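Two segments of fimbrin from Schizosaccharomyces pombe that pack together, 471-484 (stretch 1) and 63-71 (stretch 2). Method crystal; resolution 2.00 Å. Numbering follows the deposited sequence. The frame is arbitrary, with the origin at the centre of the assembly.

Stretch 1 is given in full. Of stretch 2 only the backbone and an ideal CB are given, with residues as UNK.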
# COMPACT_ATOMS: atom_id res chain seq x y z
N ILE A 471 -0.33 -3.93 20.91
CA ILE A 471 -0.00 -3.64 19.51
C ILE A 471 1.19 -4.47 19.03
O ILE A 471 1.22 -4.89 17.88
CB ILE A 471 0.28 -2.13 19.29
CG1 ILE A 471 -1.03 -1.35 19.19
CG2 ILE A 471 1.04 -1.93 17.98
CD1 ILE A 471 -1.93 -1.49 20.39
N GLN A 472 2.17 -4.69 19.90
CA GLN A 472 3.34 -5.49 19.53
C GLN A 472 2.91 -6.94 19.30
O GLN A 472 3.40 -7.61 18.38
CB GLN A 472 4.39 -5.43 20.63
CG GLN A 472 4.89 -4.02 20.90
CD GLN A 472 5.85 -3.94 22.06
OE1 GLN A 472 6.29 -2.85 22.44
NE2 GLN A 472 6.20 -5.09 22.63
N ASN A 473 1.99 -7.44 20.12
CA ASN A 473 1.50 -8.80 19.96
C ASN A 473 0.75 -8.90 18.62
O ASN A 473 0.94 -9.85 17.86
CB ASN A 473 0.53 -9.18 21.10
CG ASN A 473 1.25 -9.63 22.36
OD1 ASN A 473 2.43 -9.96 22.33
ND2 ASN A 473 0.52 -9.67 23.47
N ALA A 474 -0.08 -7.91 18.35
CA ALA A 474 -0.87 -7.88 17.12
C ALA A 474 0.01 -7.75 15.87
O ALA A 474 -0.24 -8.41 14.86
CB ALA A 474 -1.88 -6.73 17.17
N ARG A 475 1.05 -6.92 15.96
CA ARG A 475 1.97 -6.71 14.85
C ARG A 475 2.75 -7.99 14.56
O ARG A 475 3.05 -8.31 13.41
CB ARG A 475 2.94 -5.58 15.20
CG ARG A 475 3.91 -5.21 14.08
CD ARG A 475 4.70 -3.96 14.45
NE ARG A 475 3.84 -2.80 14.58
CZ ARG A 475 3.95 -1.88 15.53
NH1 ARG A 475 4.89 -1.98 16.46
NH2 ARG A 475 3.12 -0.84 15.56
N LEU A 476 3.09 -8.71 15.62
CA LEU A 476 3.81 -9.97 15.50
C LEU A 476 2.88 -10.99 14.85
O LEU A 476 3.29 -11.74 13.97
CB LEU A 476 4.25 -10.47 16.88
CG LEU A 476 4.90 -11.86 16.90
CD1 LEU A 476 6.21 -11.83 16.13
CD2 LEU A 476 5.14 -12.29 18.35
N ALA A 477 1.63 -11.02 15.30
CA ALA A 477 0.64 -11.96 14.76
C ALA A 477 0.44 -11.73 13.26
O ALA A 477 0.42 -12.69 12.48
CB ALA A 477 -0.69 -11.81 15.51
N ILE A 478 0.28 -10.47 12.86
CA ILE A 478 0.08 -10.15 11.45
C ILE A 478 1.27 -10.58 10.58
O ILE A 478 1.08 -11.14 9.51
CB ILE A 478 -0.18 -8.65 11.24
CG1 ILE A 478 -1.57 -8.29 11.79
CG2 ILE A 478 -0.07 -8.29 9.76
CD1 ILE A 478 -1.90 -6.82 11.78
N SER A 479 2.49 -10.33 11.05
CA SER A 479 3.67 -10.72 10.30
C SER A 479 3.81 -12.25 10.23
O SER A 479 4.29 -12.80 9.24
CB SER A 479 4.94 -10.11 10.94
OG SER A 479 4.95 -8.69 10.82
N ILE A 480 3.40 -12.94 11.29
CA ILE A 480 3.49 -14.39 11.30
C ILE A 480 2.47 -14.95 10.30
O ILE A 480 2.74 -15.91 9.58
CB ILE A 480 3.20 -14.98 12.70
CG1 ILE A 480 4.35 -14.65 13.66
CG2 ILE A 480 2.98 -16.49 12.61
CD1 ILE A 480 4.14 -15.17 15.09
N ALA A 481 1.29 -14.35 10.28
CA ALA A 481 0.24 -14.79 9.37
C ALA A 481 0.71 -14.59 7.94
O ALA A 481 0.48 -15.42 7.06
CB ALA A 481 -1.06 -14.00 9.65
N ARG A 482 1.42 -13.49 7.70
CA ARG A 482 1.91 -13.22 6.36
C ARG A 482 2.99 -14.22 5.99
O ARG A 482 3.10 -14.60 4.82
CB ARG A 482 2.42 -11.77 6.26
CG ARG A 482 1.25 -10.78 6.17
CD ARG A 482 1.66 -9.32 6.27
NE ARG A 482 0.48 -8.46 6.11
CZ ARG A 482 0.42 -7.19 6.50
NH1 ARG A 482 1.48 -6.61 7.07
NH2 ARG A 482 -0.70 -6.50 6.32
N LYS A 483 3.77 -14.67 6.97
CA LYS A 483 4.81 -15.66 6.71
C LYS A 483 4.15 -16.98 6.27
O LYS A 483 4.74 -17.77 5.55
CB LYS A 483 5.67 -15.91 7.96
CG LYS A 483 6.85 -16.86 7.70
CD LYS A 483 7.37 -17.55 8.97
CE LYS A 483 8.06 -16.60 9.93
NZ LYS A 483 8.92 -17.32 10.93
N LEU A 484 2.93 -17.21 6.74
CA LEU A 484 2.19 -18.42 6.38
C LEU A 484 1.48 -18.27 5.02
O LEU A 484 0.90 -19.23 4.50
CB LEU A 484 1.16 -18.75 7.45
CG LEU A 484 1.63 -19.31 8.80
CD1 LEU A 484 0.48 -19.22 9.78
CD2 LEU A 484 2.11 -20.75 8.66
N UNK A 63 7.13 2.42 8.19
CA UNK A 63 7.57 1.92 9.49
C UNK A 63 6.61 0.96 10.20
O UNK A 63 5.40 1.16 10.21
CB UNK A 63 7.83 3.12 10.41
N UNK A 64 7.18 -0.10 10.78
CA UNK A 64 6.41 -1.09 11.54
C UNK A 64 5.49 -2.01 10.75
O UNK A 64 4.58 -2.62 11.31
CB UNK A 64 5.56 -0.35 12.57
N UNK A 65 5.71 -2.12 9.44
CA UNK A 65 4.86 -3.00 8.64
C UNK A 65 5.22 -4.44 8.96
O UNK A 65 4.35 -5.31 9.08
CB UNK A 65 5.01 -2.72 7.14
N UNK A 66 6.51 -4.69 9.13
CA UNK A 66 6.98 -6.04 9.42
C UNK A 66 7.70 -6.13 10.77
O UNK A 66 8.58 -5.32 11.06
CB UNK A 66 7.91 -6.51 8.30
N UNK A 67 7.31 -7.11 11.58
CA UNK A 67 7.96 -7.36 12.88
C UNK A 67 9.10 -8.24 12.41
O UNK A 67 8.90 -9.43 12.15
CB UNK A 67 7.06 -8.01 13.94
N UNK A 68 10.29 -7.66 12.30
CA UNK A 68 11.44 -8.40 11.80
C UNK A 68 11.83 -9.66 12.57
O UNK A 68 12.59 -10.48 12.07
CB UNK A 68 12.65 -7.46 11.77
N UNK A 69 11.30 -9.83 13.77
CA UNK A 69 11.62 -11.04 14.51
C UNK A 69 11.01 -12.30 13.89
O UNK A 69 11.28 -13.40 14.36
CB UNK A 69 11.14 -10.90 15.96
N UNK A 70 10.20 -12.14 12.84
CA UNK A 70 9.60 -13.31 12.17
C UNK A 70 10.48 -13.78 11.01
O UNK A 70 10.32 -14.88 10.49
CB UNK A 70 8.20 -12.98 11.66
N UNK A 71 11.43 -12.93 10.62
CA UNK A 71 12.32 -13.25 9.51
C UNK A 71 13.49 -14.14 9.90
O UNK A 71 14.05 -14.00 10.99
CB UNK A 71 12.86 -11.96 8.90

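Stretch 1 is helical, and the side chains of R475, S479, R482 and K483 lie on the face that meets stretch 2. The backbone of stretch 2 runs along this face, with CA-CA approaches of 5.6 Å from L476 to position 67, 5.8 Å from S479 to 66 and 6.3 Å from I480 to 70.

At position 63 the ideal CB has nothing of stretch 1 within 5.5 Å, so the helix imposes no choice. Phi of -43° admits proline, and the residue is P63.

Position 64 has phi/psi of 71/18°, a left-handed conformation that favours glycine, asparagine or aspartate. Its CA-to-CB bond points sideways, yet the ideal CB is 3.6 Å from R475 NE, where an acidic group would answer the positive charge. The residue is D64. Its CB lies over one face of the guanidinium, and OD1 stands 3.9 Å from R475 NH1: a long salt bridge of charges only, because the oxygen is well out of the guanidinium plane.

At 65 the CA-to-CB bond points away and the ideal CB is 5.3 Å from R482 NH1, so many side chains would fit, small polar ones included. The residue is T65, whose main contribution comes from its backbone. T65 O accepts from two waters: water 1 (2.7 Å from its O to T65 O) in turn accepts from R482 NH1 (2.8 Å to the water O), and water 2 (3.0 Å from its O to T65 O) also donates to R475 O (2.6 Å from the water O).

Position 66, with phi of -119° and psi of 131°, is extended and directs CB away; its ideal CB is 4.5 Å from S479 OG. Beta-branched residues suit such angles. I66 is found, with CG2 4.2 Å from S479 OG.

Position 67 points toward the helix, its ideal CB 3.8 Å from S479 OG and 4.1 Å from both R475 O and L476 CA. The close backbone discourages bulk at CB; a compact polar or small apolar residue would do. Any residue but proline leaves the backbone N-H able to donate to S479 OG, which it does at 2.9 Å from N to OG and 174°, nearly linear. D67 takes chi1 of 180°, bringing OD2 within 3.5 Å of L476 CB, and its carboxylate is free to receive groups from 69.

Position 68 points away, with nothing of stretch 1 within 5.5 Å of its ideal CB, which allows polar residues; it is E68, hydrogen-bonded elsewhere in the structure through OE1 and OE2.

At 69 the CB points sideways, 5.0 Å from L476 CD1, so a long side chain could reach back. R69 does: NE donates to D67 OD1 (2.9 Å), NH2 forms a salt bridge with D67 OD2 (2.7 Å), and NH2 comes 4.0 Å from L476 CD1.

Position 70 points toward an apolar patch, its ideal CB 4.0 Å from K483 CE, 4.4 Å from S479 CB and 4.6 Å from I480 CG1. Valine, isoleucine or another modest aliphatic would suit. V70 places CG1 3.7 Å from L476 CD1 and 3.8 Å from I480 CG1.

Position 71 turns away, unconstrained by the helix; it is L71.

Stretch 2 (63-71) PDTIDERVL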
# COMPACT_ATOMS: atom_id res chain seq x y z
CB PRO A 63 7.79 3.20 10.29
CG PRO A 63 8.28 4.16 9.22
CD PRO A 63 7.32 3.88 8.09
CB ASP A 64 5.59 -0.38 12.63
CG ASP A 64 6.43 0.51 13.51
OD1 ASP A 64 7.36 -0.00 14.17
OD2 ASP A 64 6.17 1.74 13.52
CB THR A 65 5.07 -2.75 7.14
OG1 THR A 65 4.71 -1.40 6.83
CG2 THR A 65 4.22 -3.69 6.32
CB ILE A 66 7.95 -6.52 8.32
CG1 ILE A 66 7.25 -6.51 6.97
CG2 ILE A 66 8.48 -7.91 8.65
CD1 ILE A 66 8.18 -6.74 5.79
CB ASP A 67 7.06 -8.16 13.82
CG ASP A 67 7.71 -8.45 15.17
OD1 ASP A 67 8.94 -8.68 15.22
OD2 ASP A 67 6.98 -8.46 16.19
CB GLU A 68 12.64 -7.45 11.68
CG GLU A 68 12.28 -6.17 10.95
CD GLU A 68 13.50 -5.37 10.52
OE1 GLU A 68 14.58 -5.58 11.12
OE2 GLU A 68 13.37 -4.53 9.60
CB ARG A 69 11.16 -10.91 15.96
CG ARG A 69 11.88 -9.81 16.72
CD ARG A 69 11.24 -9.60 18.06
NE ARG A 69 9.80 -9.37 17.91
CZ ARG A 69 8.95 -9.32 18.93
NH1 ARG A 69 9.39 -9.49 20.16
NH2 ARG A 69 7.66 -9.11 18.71
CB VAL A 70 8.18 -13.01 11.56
CG1 VAL A 70 7.24 -12.46 12.62
CG2 VAL A 70 8.30 -12.05 10.39
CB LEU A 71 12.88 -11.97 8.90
CG LEU A 71 11.87 -10.95 8.36
CD1 LEU A 71 12.57 -9.64 8.07
CD2 LEU A 71 11.22 -11.51 7.10
O HOH W 1 3.99 -7.61 7.77
O HOH W 2 2.90 -6.84 11.27
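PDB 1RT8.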